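Local coordinates for SGNH hydrolase-type esterase domain-containing protein (Slackia heliotrinireducens DSM 20476, PDB 4S1P), which is a putative SGNH hydrolase, probably an esterase of the GDSL-like lipase/acylhydrolase family, whose natural substrate is not known, at residues N11-T15 / V33-A39; M22-L27 / A177-A181; L41-L45 / R85-L90; W64-Q70 / G98-Y104; W107-C113 / Y161-V166. All blocks are in the same frame, centred on the assembly; numbering follows the deposited sequence.

Starting at the N terminus, interaction 1 closes a short loop, bringing the turn after strand 29-35 back to the start of helix 12-15. Interaction 2 opens inside that loop, at helix 19-27, and so crosses interaction 1; it closes only near the C terminus, on helix 170-184, and interactions 3, 4 and 5 all nest within it. Interaction 3 sets the 41-45 loop against helix 80-96 and crosses interaction 4, which pairs two neighbouring strands of the central sheet; Leu-90 and Met-69 touch between them. Interaction 5 follows in series, joining two loops. Interactions 2 and 3 lie on opposite sides of the chain's centre, their own centres about 23 Å apart.

Interaction 1: residues N11-T15 / V33-A39; sequences NSLTT and VHARGGA
Residues 33-35 run as an extended strand and pass into a type II turn from Arg-36 to Ala-39, closed by Ala-39 N to Arg-36 O at 3.1 Å, with Gly-37 at phi/psi -57/130 and Gly-38 at 83/1. In the 11-15 segment, Asn-11 is extended (-140/-153) and leads straight into the short helix 12-15, whose first turn is held by Thr-14 N to Asn-11 O at 2.9 Å. The backbones come closest at Asn-11 and Ala-35, CA to CA 4.7 Å.

With chi1 in p, Asn-11 works at both ends of its amide. OD1 caps the helix by accepting from Leu-13 N at 3.1 Å, while ND2 donates to Ala-39 O at 3.1 Å; Asn-11 OD1 also receives Gln-70 NE2. Its CB lies 3.1 Å from Arg-36 O. Further along, Thr-15 CG2 packs on Ala-35 CB at 3.7 Å and on Val-33 CG1 at 3.9 Å.

Ser-12 follows Asn-11 in a GNSL sequence, a variant of the family's GDSL block, and is probably the nucleophile. A bound unknown ligand, probably from the crystallisation liquor, accepts hydrogen bonds from Ser-12 N and Gly-38 N at one oxygen and from Asn-11 ND2 at another. Sharing one oxygen, Ser-12 N and Gly-38 N are consistent with two donors of an oxyanion hole, brought together here from separate parts of the chain.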
# COMPACT_ATOMS: atom_id res chain seq x y z
N ASN A 11 5.82 3.73 0.64
CA ASN A 11 6.41 5.02 0.91
C ASN A 11 5.91 5.52 2.26
O ASN A 11 5.66 4.69 3.15
CB ASN A 11 6.24 5.95 -0.28
CG ASN A 11 4.81 6.33 -0.54
OD1 ASN A 11 3.92 6.24 0.31
ND2 ASN A 11 4.59 6.80 -1.76
N SER A 12 5.84 6.84 2.49
CA SER A 12 5.45 7.29 3.83
C SER A 12 4.04 6.86 4.24
O SER A 12 3.76 6.80 5.43
CB SER A 12 5.65 8.80 3.99
OG SER A 12 4.59 9.47 3.39
N LEU A 13 3.15 6.49 3.30
CA LEU A 13 1.84 5.97 3.76
C LEU A 13 1.99 4.64 4.49
O LEU A 13 1.13 4.26 5.32
CB LEU A 13 0.84 5.88 2.61
CG LEU A 13 0.12 7.18 2.22
CD1 LEU A 13 1.05 8.22 1.67
CD2 LEU A 13 -1.02 6.86 1.27
N THR A 14 3.07 3.93 4.20
CA THR A 14 3.40 2.71 4.92
C THR A 14 4.20 3.01 6.19
O THR A 14 3.89 2.46 7.23
CB THR A 14 4.20 1.76 4.01
OG1 THR A 14 3.32 1.24 3.02
CG2 THR A 14 4.76 0.56 4.80
N THR A 15 5.22 3.87 6.11
CA THR A 15 6.15 4.01 7.22
C THR A 15 5.68 4.99 8.28
O THR A 15 6.15 4.89 9.42
CB THR A 15 7.53 4.45 6.74
OG1 THR A 15 7.43 5.67 5.99
CG2 THR A 15 8.18 3.39 5.88
N VAL A 33 10.66 -3.64 5.62
CA VAL A 33 10.09 -2.54 4.82
C VAL A 33 11.10 -2.01 3.80
O VAL A 33 12.25 -1.73 4.17
CB VAL A 33 9.68 -1.38 5.73
CG1 VAL A 33 9.07 -0.24 4.93
CG2 VAL A 33 8.71 -1.89 6.79
N HIS A 34 10.69 -1.97 2.53
CA HIS A 34 11.43 -1.33 1.47
C HIS A 34 10.62 -0.13 1.05
O HIS A 34 9.63 -0.25 0.31
CB HIS A 34 11.58 -2.30 0.29
CG HIS A 34 12.43 -3.49 0.59
ND1 HIS A 34 12.54 -4.56 -0.28
CD2 HIS A 34 13.16 -3.82 1.68
CE1 HIS A 34 13.33 -5.48 0.25
NE2 HIS A 34 13.70 -5.07 1.45
N ALA A 35 11.01 1.04 1.58
CA ALA A 35 10.23 2.25 1.36
C ALA A 35 11.17 3.43 1.24
O ALA A 35 12.32 3.40 1.70
CB ALA A 35 9.28 2.47 2.51
N ARG A 36 10.67 4.46 0.59
CA ARG A 36 11.33 5.75 0.57
C ARG A 36 10.25 6.78 0.34
O ARG A 36 9.29 6.52 -0.37
CB ARG A 36 12.33 5.87 -0.56
CG ARG A 36 13.22 7.10 -0.41
CD ARG A 36 14.03 7.37 -1.67
NE ARG A 36 13.21 7.74 -2.82
CZ ARG A 36 12.81 6.91 -3.77
NH1 ARG A 36 13.20 5.66 -3.72
NH2 ARG A 36 12.05 7.34 -4.78
N GLY A 37 10.43 7.97 0.88
CA GLY A 37 9.49 9.04 0.58
C GLY A 37 9.42 9.28 -0.91
O GLY A 37 10.43 9.37 -1.58
N GLY A 38 8.19 9.32 -1.42
CA GLY A 38 7.92 9.59 -2.83
C GLY A 38 8.03 8.39 -3.73
O GLY A 38 7.79 8.51 -4.92
N ALA A 39 8.35 7.22 -3.19
CA ALA A 39 8.54 6.04 -4.04
C ALA A 39 7.26 5.57 -4.72
O ALA A 39 6.16 5.65 -4.16
CB ALA A 39 9.13 4.90 -3.24

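Interaction 2: residues M22-L27 / A177-A181; sequences MLAELL and ALVLA
In this alpha/beta/alpha fold, helix 19-27, from the beta-alpha-beta unit at the N terminus, lies beside the C-terminal helix 170-184 on one face of the parallel sheet. The 22-27 and 177-181 segments are helical, with axes 9.2 Å apart at closest and a crossing angle of -43°; Leu-23 and Ala-177 are nearest, CA to CA 5.1 Å. Leucines on the first helix meet the small residues Ala-177 and Ala-181 on the second. Leu-23 (chi1 t, chi2 p) brings CD1 to 3.9 Å from Ala-181 CB and 4.0 Å from Leu-180 CB. Leu-26, with chi1 m and chi2 t, sets its CD1 4.0 Å from Ala-177 CB and 3.9 Å from Leu-178 CD2. Selenomethionine Met-22 touches through its base, CB to Ala-177 CB 4.1 Å. Toward the sheet, Leu-23 and Leu-180 both reach Met-8 of strand 4-10. One turn on from Leu-23, Leu-27 in the same mt rotamer as Leu-26 lays CD2 4.0 Å from Ala-181 CB and 3.6 Å from Ala-181 O.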
# COMPACT_ATOMS: atom_id res chain seq x y z
N MSE A 22 3.57 -1.46 14.34
CA MSE A 22 2.24 -1.79 14.83
C MSE A 22 1.75 -3.07 14.20
O MSE A 22 1.22 -3.96 14.86
CB MSE A 22 1.20 -0.68 14.61
CG MSE A 22 1.51 0.57 15.40
SE MSE A 22 0.01 1.85 15.50
CE MSE A 22 0.20 2.51 13.73
N LEU A 23 1.92 -3.20 12.88
CA LEU A 23 1.48 -4.40 12.22
C LEU A 23 2.26 -5.64 12.73
O LEU A 23 1.66 -6.70 12.94
CB LEU A 23 1.67 -4.21 10.74
CG LEU A 23 1.27 -5.36 9.82
CD1 LEU A 23 -0.20 -5.68 10.01
CD2 LEU A 23 1.56 -5.01 8.38
N ALA A 24 3.56 -5.48 12.92
CA ALA A 24 4.40 -6.54 13.42
C ALA A 24 3.91 -7.03 14.79
O ALA A 24 3.87 -8.24 15.07
CB ALA A 24 5.82 -6.09 13.53
N GLU A 25 3.57 -6.08 15.65
CA GLU A 25 3.14 -6.48 17.00
C GLU A 25 1.74 -7.09 16.97
O GLU A 25 1.46 -8.05 17.70
CB GLU A 25 3.24 -5.27 17.93
CG GLU A 25 3.43 -5.64 19.37
CD GLU A 25 3.87 -4.45 20.24
OE1 GLU A 25 5.12 -4.25 20.40
OE2 GLU A 25 2.96 -3.75 20.74
N LEU A 26 0.84 -6.58 16.11
CA LEU A 26 -0.49 -7.16 15.94
C LEU A 26 -0.46 -8.62 15.49
O LEU A 26 -1.28 -9.42 15.93
CB LEU A 26 -1.33 -6.35 14.96
CG LEU A 26 -1.84 -5.00 15.45
CD1 LEU A 26 -2.39 -4.19 14.29
CD2 LEU A 26 -2.94 -5.16 16.49
N LEU A 27 0.48 -8.93 14.59
CA LEU A 27 0.52 -10.25 13.98
C LEU A 27 1.61 -11.17 14.57
O LEU A 27 1.78 -12.30 14.10
CB LEU A 27 0.73 -10.08 12.47
CG LEU A 27 -0.45 -9.54 11.68
CD1 LEU A 27 -0.04 -9.29 10.23
CD2 LEU A 27 -1.67 -10.46 11.71
N ALA A 177 -3.06 -0.42 9.90
CA ALA A 177 -2.46 -1.61 10.50
C ALA A 177 -3.51 -2.65 10.85
O ALA A 177 -3.30 -3.83 10.63
CB ALA A 177 -1.65 -1.25 11.73
N LEU A 178 -4.63 -2.21 11.41
CA LEU A 178 -5.69 -3.15 11.79
C LEU A 178 -6.32 -3.81 10.57
O LEU A 178 -6.58 -5.02 10.56
CB LEU A 178 -6.77 -2.45 12.63
CG LEU A 178 -6.36 -2.03 14.03
CD1 LEU A 178 -7.42 -1.07 14.55
CD2 LEU A 178 -6.15 -3.22 14.95
N VAL A 179 -6.51 -3.04 9.50
CA VAL A 179 -7.05 -3.60 8.28
C VAL A 179 -6.07 -4.62 7.65
O VAL A 179 -6.45 -5.70 7.21
CB VAL A 179 -7.39 -2.46 7.28
CG1 VAL A 179 -7.82 -3.02 5.95
CG2 VAL A 179 -8.52 -1.57 7.83
N LEU A 180 -4.81 -4.24 7.58
CA LEU A 180 -3.78 -5.13 7.05
C LEU A 180 -3.69 -6.41 7.90
O LEU A 180 -3.60 -7.50 7.36
CB LEU A 180 -2.42 -4.43 6.95
CG LEU A 180 -2.29 -3.44 5.81
CD1 LEU A 180 -1.22 -2.39 6.11
CD2 LEU A 180 -2.01 -4.15 4.50
N ALA A 181 -3.72 -6.26 9.22
CA ALA A 181 -3.66 -7.42 10.11
C ALA A 181 -4.85 -8.36 9.90
O ALA A 181 -4.71 -9.57 9.90
CB ALA A 181 -3.59 -6.95 11.56

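Interaction 3: residues L41-L45 / R85-L90; sequences LAEHL and RSVASL
Residues 41-45, in the loop between strand 29-35 and helix 50-61, coil into a 3-10 turn (His-44 N to Leu-41 O and Leu-45 N to Ala-42 O, each 3.0 Å) that packs on helix 80-96, which covers the Met-69 face of the sheet. Ala-42 and Ser-86 are nearest, CA to CA 5.3 Å. Leu-90 (chi1 m, chi2 t) is the main bump, filling a hollow lined by the turn: its CD1 is 4.0 Å from Leu-41 CD2, its CD2 3.8 Å from His-44 CB and 3.7 Å from Leu-45 CD2. In return, Leu-45, also mt, lays CD1 along the helix, 3.9 Å from Ser-86 CA and 3.7 Å from Ser-89 CB. Leu-41 CD1 reaches Val-87 CG2 at 3.9 Å, and both residues, like Leu-90, touch Met-69. One water accepts from Ala-42 N at 2.9 Å and donates to Ser-86 OG at 3.0 Å, which is also hydrogen-bonded to Ala-82 O. Direct contact is therefore essentially apolar, with solvent bridging its polar margin.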
# COMPACT_ATOMS: atom_id res chain seq x y z
N LEU A 41 5.63 2.09 -6.90
CA LEU A 41 5.81 0.63 -6.89
C LEU A 41 6.73 0.14 -8.01
O LEU A 41 7.44 -0.84 -7.81
CB LEU A 41 4.49 -0.13 -7.02
CG LEU A 41 3.74 -0.36 -5.75
CD1 LEU A 41 2.43 -1.06 -6.15
CD2 LEU A 41 4.48 -1.14 -4.69
N ALA A 42 6.71 0.83 -9.17
CA ALA A 42 7.50 0.39 -10.30
C ALA A 42 9.00 0.30 -9.96
O ALA A 42 9.74 -0.43 -10.60
CB ALA A 42 7.30 1.31 -11.47
N GLU A 43 9.47 1.09 -8.97
CA GLU A 43 10.89 1.03 -8.60
C GLU A 43 11.30 -0.38 -8.22
O GLU A 43 12.41 -0.82 -8.47
CB GLU A 43 11.18 1.92 -7.39
CG GLU A 43 10.99 3.37 -7.67
CD GLU A 43 11.27 4.21 -6.44
OE1 GLU A 43 12.01 3.75 -5.50
OE2 GLU A 43 10.68 5.31 -6.45
N HIS A 44 10.39 -1.11 -7.60
CA HIS A 44 10.71 -2.45 -7.13
C HIS A 44 10.92 -3.48 -8.23
O HIS A 44 11.43 -4.57 -7.94
CB HIS A 44 9.63 -2.92 -6.14
CG HIS A 44 9.54 -2.08 -4.94
ND1 HIS A 44 10.25 -2.34 -3.80
CD2 HIS A 44 8.85 -0.94 -4.71
CE1 HIS A 44 10.00 -1.39 -2.91
NE2 HIS A 44 9.18 -0.51 -3.45
N LEU A 45 10.52 -3.13 -9.45
CA LEU A 45 10.69 -3.98 -10.61
C LEU A 45 11.98 -3.67 -11.35
O LEU A 45 12.31 -4.34 -12.33
CB LEU A 45 9.49 -3.85 -11.53
CG LEU A 45 8.22 -4.47 -10.94
CD1 LEU A 45 7.06 -4.09 -11.82
CD2 LEU A 45 8.32 -5.99 -10.79
N ARG A 85 0.22 -2.58 -13.96
CA ARG A 85 1.34 -3.39 -14.39
C ARG A 85 2.32 -3.66 -13.27
O ARG A 85 2.88 -4.76 -13.19
CB ARG A 85 2.06 -2.75 -15.58
CG ARG A 85 1.19 -2.55 -16.83
CD ARG A 85 0.48 -3.82 -17.28
NE ARG A 85 -0.91 -3.81 -16.83
CZ ARG A 85 -1.57 -4.88 -16.40
NH1 ARG A 85 -0.97 -6.07 -16.38
NH2 ARG A 85 -2.83 -4.76 -16.02
N SER A 86 2.51 -2.68 -12.38
CA SER A 86 3.41 -2.87 -11.27
C SER A 86 2.88 -3.94 -10.34
O SER A 86 3.61 -4.83 -9.90
CB SER A 86 3.64 -1.57 -10.52
OG SER A 86 4.34 -0.61 -11.30
N VAL A 87 1.60 -3.84 -9.99
CA VAL A 87 1.00 -4.87 -9.10
C VAL A 87 1.01 -6.23 -9.74
O VAL A 87 1.28 -7.22 -9.07
CB VAL A 87 -0.43 -4.49 -8.69
CG1 VAL A 87 -1.10 -5.64 -7.93
CG2 VAL A 87 -0.37 -3.27 -7.84
N ALA A 88 0.72 -6.29 -11.04
CA ALA A 88 0.71 -7.57 -11.71
C ALA A 88 2.07 -8.25 -11.62
O ALA A 88 2.19 -9.43 -11.29
CB ALA A 88 0.30 -7.41 -13.16
N SER A 89 3.12 -7.49 -11.91
CA SER A 89 4.44 -8.09 -11.96
C SER A 89 4.97 -8.42 -10.57
O SER A 89 5.58 -9.47 -10.36
CB SER A 89 5.38 -7.20 -12.76
OG SER A 89 4.99 -7.21 -14.14
N LEU A 90 4.73 -7.51 -9.61
CA LEU A 90 5.16 -7.80 -8.24
C LEU A 90 4.38 -8.95 -7.64
O LEU A 90 4.94 -9.77 -6.91
CB LEU A 90 4.98 -6.57 -7.37
CG LEU A 90 6.04 -5.48 -7.64
CD1 LEU A 90 5.63 -4.18 -6.99
CD2 LEU A 90 7.45 -5.91 -7.18
O HOH W 1 4.25 2.11 -10.11

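Interaction 4: residues W64-Q70 / G98-Y104; sequences WDFVVMQ and GAQPVIY
Val-68 and Val-102 form the apolar centre, Val-68 CG2 lying 4.1 Å from Val-102 CB. On the same face Phe-66 CD1 meets Val-102 CG2 at 3.7 Å and Val-68 CG1 meets Tyr-104 CB at 3.8 Å. The other face carries Val-67, Met-69, Pro-101 and Ile-103; there the selenomethionine Met-69, with chi1 m and chi2 t, folds its CE to 3.8 Å from both Pro-101 CB and Ile-103 CG1.

Strands 66-69 and 100-104 are parallel neighbours, twisted by -25° with axes 4.5 Å apart and Phe-66 facing Gln-100, Val-68 facing Val-102. Five backbone hydrogen bonds zip them: Gln-100 N to Asp-65 O (3.0 Å), Val-67 N to Gln-100 O (3.1 Å), Val-102 N to Val-67 O (2.8 Å), Met-69 N to Val-102 O (2.8 Å) and Tyr-104 N to Met-69 O (3.0 Å). Gly-98, in a Schellman motif ending the preceding helix, shares a water with Trp-64, 2.9 Å from Gly-98 O and 2.6 Å from Trp-64 O. At the opposite end Gln-70 is hydrogen-bonded to Thr-14 and Asn-11, and Tyr-104 OH to Leu-13 O, near the presumed active site.

Helix 80-96 makes the beta-alpha-beta crossover between the two strands and packs on the Met-69 face; helix 170-184 covers the Val-68 face, and strand 4-10 pairs with the far edge of 66-69.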
# COMPACT_ATOMS: atom_id res chain seq x y z
N TRP A 64 9.19 -15.47 2.69
CA TRP A 64 8.10 -14.55 3.05
C TRP A 64 6.75 -15.22 3.01
O TRP A 64 6.44 -15.95 2.04
CB TRP A 64 8.10 -13.32 2.12
CG TRP A 64 9.43 -12.66 2.03
CD1 TRP A 64 10.37 -12.85 1.08
CD2 TRP A 64 10.03 -11.78 3.00
NE1 TRP A 64 11.51 -12.14 1.38
CE2 TRP A 64 11.33 -11.51 2.58
CE3 TRP A 64 9.59 -11.22 4.22
CZ2 TRP A 64 12.19 -10.67 3.31
CZ3 TRP A 64 10.43 -10.42 4.94
CH2 TRP A 64 11.73 -10.14 4.48
N ASP A 65 5.90 -14.86 3.97
CA ASP A 65 4.48 -15.26 3.92
C ASP A 65 3.64 -14.35 3.07
O ASP A 65 2.72 -14.78 2.38
CB ASP A 65 3.92 -15.35 5.32
CG ASP A 65 4.61 -16.44 6.13
OD1 ASP A 65 4.27 -17.61 5.91
OD2 ASP A 65 5.53 -16.17 6.89
N PHE A 66 3.93 -13.05 3.15
CA PHE A 66 3.18 -12.04 2.45
C PHE A 66 4.10 -10.98 1.91
O PHE A 66 5.11 -10.67 2.52
CB PHE A 66 2.19 -11.36 3.40
CG PHE A 66 1.13 -12.27 3.96
CD1 PHE A 66 0.03 -12.62 3.20
CD2 PHE A 66 1.24 -12.78 5.23
CE1 PHE A 66 -0.96 -13.46 3.69
CE2 PHE A 66 0.26 -13.60 5.73
CZ PHE A 66 -0.84 -13.97 4.96
N VAL A 67 3.71 -10.40 0.78
CA VAL A 67 4.35 -9.22 0.23
C VAL A 67 3.27 -8.15 0.07
O VAL A 67 2.30 -8.36 -0.66
CB VAL A 67 5.03 -9.46 -1.12
CG1 VAL A 67 5.64 -8.17 -1.66
CG2 VAL A 67 6.10 -10.54 -0.98
N VAL A 68 3.41 -7.06 0.83
CA VAL A 68 2.40 -5.98 0.83
C VAL A 68 2.86 -4.89 -0.13
O VAL A 68 4.01 -4.46 -0.06
CB VAL A 68 2.21 -5.39 2.22
CG1 VAL A 68 1.18 -4.27 2.22
CG2 VAL A 68 1.80 -6.47 3.19
N MSE A 69 1.96 -4.43 -1.01
CA MSE A 69 2.30 -3.50 -2.04
C MSE A 69 1.49 -2.23 -1.89
O MSE A 69 0.25 -2.28 -1.95
CB MSE A 69 2.02 -4.09 -3.43
CG MSE A 69 2.77 -5.40 -3.64
SE MSE A 69 2.11 -6.43 -5.17
CE MSE A 69 0.32 -6.76 -4.42
N GLN A 70 2.17 -1.09 -1.71
CA GLN A 70 1.51 0.21 -1.58
C GLN A 70 2.06 1.19 -2.61
O GLN A 70 3.24 1.48 -2.60
CB GLN A 70 1.72 0.77 -0.15
CG GLN A 70 1.09 2.14 0.08
CD GLN A 70 2.11 3.22 0.29
OE1 GLN A 70 3.01 3.11 1.12
NE2 GLN A 70 1.99 4.30 -0.47
N GLY A 98 6.60 -18.07 -3.43
CA GLY A 98 5.79 -18.74 -2.42
C GLY A 98 5.13 -17.84 -1.40
O GLY A 98 4.60 -18.34 -0.40
N ALA A 99 5.05 -16.54 -1.71
CA ALA A 99 4.43 -15.57 -0.82
C ALA A 99 3.07 -15.17 -1.40
O ALA A 99 2.86 -15.15 -2.61
CB ALA A 99 5.31 -14.34 -0.68
N GLN A 100 2.17 -14.76 -0.53
CA GLN A 100 0.88 -14.23 -0.92
C GLN A 100 0.95 -12.70 -1.08
O GLN A 100 1.26 -12.00 -0.13
CB GLN A 100 -0.18 -14.58 0.12
CG GLN A 100 -1.52 -13.93 -0.15
CD GLN A 100 -2.21 -14.39 -1.42
OE1 GLN A 100 -2.46 -15.59 -1.60
NE2 GLN A 100 -2.56 -13.44 -2.30
N PRO A 101 0.68 -12.18 -2.28
CA PRO A 101 0.66 -10.72 -2.44
C PRO A 101 -0.58 -10.10 -1.79
O PRO A 101 -1.66 -10.69 -1.78
CB PRO A 101 0.67 -10.53 -3.96
CG PRO A 101 0.18 -11.81 -4.54
CD PRO A 101 0.53 -12.90 -3.56
N VAL A 102 -0.38 -8.90 -1.26
CA VAL A 102 -1.42 -8.14 -0.56
C VAL A 102 -1.37 -6.71 -1.07
O VAL A 102 -0.31 -6.10 -1.05
CB VAL A 102 -1.20 -8.16 0.97
CG1 VAL A 102 -2.21 -7.30 1.70
CG2 VAL A 102 -1.24 -9.59 1.50
N ILE A 103 -2.52 -6.18 -1.50
CA ILE A 103 -2.59 -4.79 -1.87
C ILE A 103 -2.95 -3.97 -0.63
O ILE A 103 -3.98 -4.22 0.00
CB ILE A 103 -3.65 -4.56 -2.97
CG1 ILE A 103 -3.19 -5.21 -4.28
CG2 ILE A 103 -3.96 -3.08 -3.14
CD1 ILE A 103 -4.32 -5.43 -5.24
N TYR A 104 -2.12 -2.98 -0.30
CA TYR A 104 -2.45 -1.99 0.74
C TYR A 104 -3.28 -0.94 -0.01
O TYR A 104 -2.73 -0.05 -0.68
CB TYR A 104 -1.17 -1.47 1.36
CG TYR A 104 -1.27 -0.31 2.36
CD1 TYR A 104 -2.48 0.27 2.76
CD2 TYR A 104 -0.12 0.19 2.90
CE1 TYR A 104 -2.50 1.38 3.62
CE2 TYR A 104 -0.12 1.28 3.74
CZ TYR A 104 -1.30 1.87 4.13
OH TYR A 104 -1.30 2.97 4.94
O HOH W 2 6.69 -18.56 1.67

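Interaction 5: residues W107-C113 / Y161-V166; sequences WPYRAGC and YAADGV
Both segments are loops shaped by turns, type II from Arg-110 to Cys-113 and type I from Ala-162 to Gly-165. Arg-110 and Gly-165 approach to 4.7 Å between CA atoms. Three donors cross: Arg-110 N to Gly-165 O at 2.9 Å, Trp-107 NE1 to Val-166 O at 2.9 Å, and Tyr-161 OH to Pro-108 O at 2.7 Å. A water takes Arg-110 NH1 at 3.2 Å and donates to Ala-162 O at 2.9 Å, while Arg-110 NH2 forms a salt bridge with Asp-158. Two CH-pi contacts fill the gaps, Arg-110 CB 3.7 Å above the Tyr-161 ring centroid and Val-166 CG2 3.5 Å above that of Tyr-109. Tyr-109 OH is hydrogen-bonded to Ser-73 OG. Asp-164 OD1 accepts from Val-166 N at 2.9 Å, an Asx turn; OD2 hydrogen-bonds His-167 ND1 and salt-bridges Lys-115 NZ, consistent with the acid of a Ser-12/His-167/Asp-164 triad. Tyr-109 packs on helices 114-119 and 123-141, whereas Trp-107 stacks on Phe-152 of helix 149-154.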
# COMPACT_ATOMS: atom_id res chain seq x y z
N TRP A 107 -6.54 5.52 0.34
CA TRP A 107 -7.74 6.32 0.40
C TRP A 107 -7.67 7.48 -0.59
O TRP A 107 -6.58 7.97 -0.91
CB TRP A 107 -7.91 6.86 1.85
CG TRP A 107 -6.64 7.38 2.38
CD1 TRP A 107 -6.13 8.62 2.18
CD2 TRP A 107 -5.68 6.66 3.15
NE1 TRP A 107 -4.90 8.73 2.76
CE2 TRP A 107 -4.59 7.53 3.36
CE3 TRP A 107 -5.60 5.34 3.64
CZ2 TRP A 107 -3.46 7.14 4.06
CZ3 TRP A 107 -4.47 4.97 4.32
CH2 TRP A 107 -3.42 5.85 4.52
N PRO A 108 -8.83 7.98 -1.04
CA PRO A 108 -8.81 9.27 -1.74
C PRO A 108 -8.34 10.34 -0.75
O PRO A 108 -8.47 10.19 0.43
CB PRO A 108 -10.30 9.51 -2.10
CG PRO A 108 -11.04 8.75 -1.07
CD PRO A 108 -10.21 7.53 -0.75
N TYR A 109 -7.81 11.42 -1.28
CA TYR A 109 -7.43 12.54 -0.46
C TYR A 109 -8.67 13.21 0.13
O TYR A 109 -9.77 13.10 -0.39
CB TYR A 109 -6.69 13.55 -1.31
CG TYR A 109 -5.41 13.12 -1.91
CD1 TYR A 109 -4.77 11.95 -1.51
CD2 TYR A 109 -4.78 13.92 -2.87
CE1 TYR A 109 -3.55 11.58 -2.07
CE2 TYR A 109 -3.55 13.57 -3.41
CZ TYR A 109 -2.94 12.40 -3.00
OH TYR A 109 -1.70 12.09 -3.55
N ARG A 110 -8.49 13.90 1.25
CA ARG A 110 -9.60 14.57 1.89
C ARG A 110 -10.21 15.64 0.99
O ARG A 110 -9.51 16.42 0.36
CB ARG A 110 -9.15 15.16 3.22
CG ARG A 110 -10.28 15.85 3.92
CD ARG A 110 -9.97 16.18 5.34
NE ARG A 110 -11.14 16.67 6.05
CZ ARG A 110 -11.16 16.88 7.36
NH1 ARG A 110 -10.07 16.68 8.07
NH2 ARG A 110 -12.27 17.31 7.96
N ALA A 111 -11.54 15.63 0.88
CA ALA A 111 -12.21 16.59 0.02
C ALA A 111 -11.81 18.02 0.42
O ALA A 111 -11.77 18.38 1.61
CB ALA A 111 -13.70 16.42 0.09
N GLY A 112 -11.50 18.80 -0.59
CA GLY A 112 -11.12 20.18 -0.38
C GLY A 112 -9.66 20.45 -0.09
O GLY A 112 -9.27 21.61 -0.05
N CYS A 113 -8.83 19.42 0.08
CA CYS A 113 -7.44 19.67 0.48
C CYS A 113 -6.63 20.18 -0.71
O CYS A 113 -6.96 19.92 -1.87
CB CYS A 113 -6.79 18.46 1.14
SG CYS A 113 -6.31 17.14 0.02
N TYR A 161 -7.09 11.69 8.89
CA TYR A 161 -6.14 12.36 8.04
C TYR A 161 -5.19 13.25 8.84
O TYR A 161 -5.61 13.94 9.80
CB TYR A 161 -6.86 13.25 7.03
CG TYR A 161 -7.57 12.54 5.89
CD1 TYR A 161 -6.90 12.18 4.76
CD2 TYR A 161 -8.95 12.28 5.94
CE1 TYR A 161 -7.55 11.54 3.72
CE2 TYR A 161 -9.61 11.65 4.92
CZ TYR A 161 -8.92 11.30 3.80
OH TYR A 161 -9.62 10.69 2.80
N ALA A 162 -3.96 13.34 8.34
CA ALA A 162 -3.02 14.40 8.72
C ALA A 162 -3.52 15.74 8.16
O ALA A 162 -4.45 15.80 7.36
CB ALA A 162 -1.60 14.10 8.23
N ALA A 163 -2.90 16.81 8.62
CA ALA A 163 -3.26 18.15 8.18
C ALA A 163 -3.33 18.34 6.69
O ALA A 163 -4.17 19.12 6.21
CB ALA A 163 -2.32 19.16 8.80
N ASP A 164 -2.46 17.65 5.95
CA ASP A 164 -2.40 17.81 4.51
C ASP A 164 -3.53 17.09 3.73
O ASP A 164 -3.65 17.29 2.52
CB ASP A 164 -1.00 17.46 3.95
CG ASP A 164 -0.68 15.95 3.96
OD1 ASP A 164 -1.47 15.12 4.49
OD2 ASP A 164 0.41 15.62 3.44
N GLY A 165 -4.34 16.29 4.41
CA GLY A 165 -5.43 15.55 3.74
C GLY A 165 -4.96 14.39 2.86
O GLY A 165 -5.76 13.83 2.09
N VAL A 166 -3.68 14.03 2.98
CA VAL A 166 -3.08 12.95 2.17
C VAL A 166 -2.49 11.86 3.05
O VAL A 166 -2.83 10.69 2.94
CB VAL A 166 -1.96 13.48 1.25
CG1 VAL A 166 -1.22 12.33 0.56
CG2 VAL A 166 -2.55 14.42 0.21
O HOH W 3 -7.05 16.96 7.19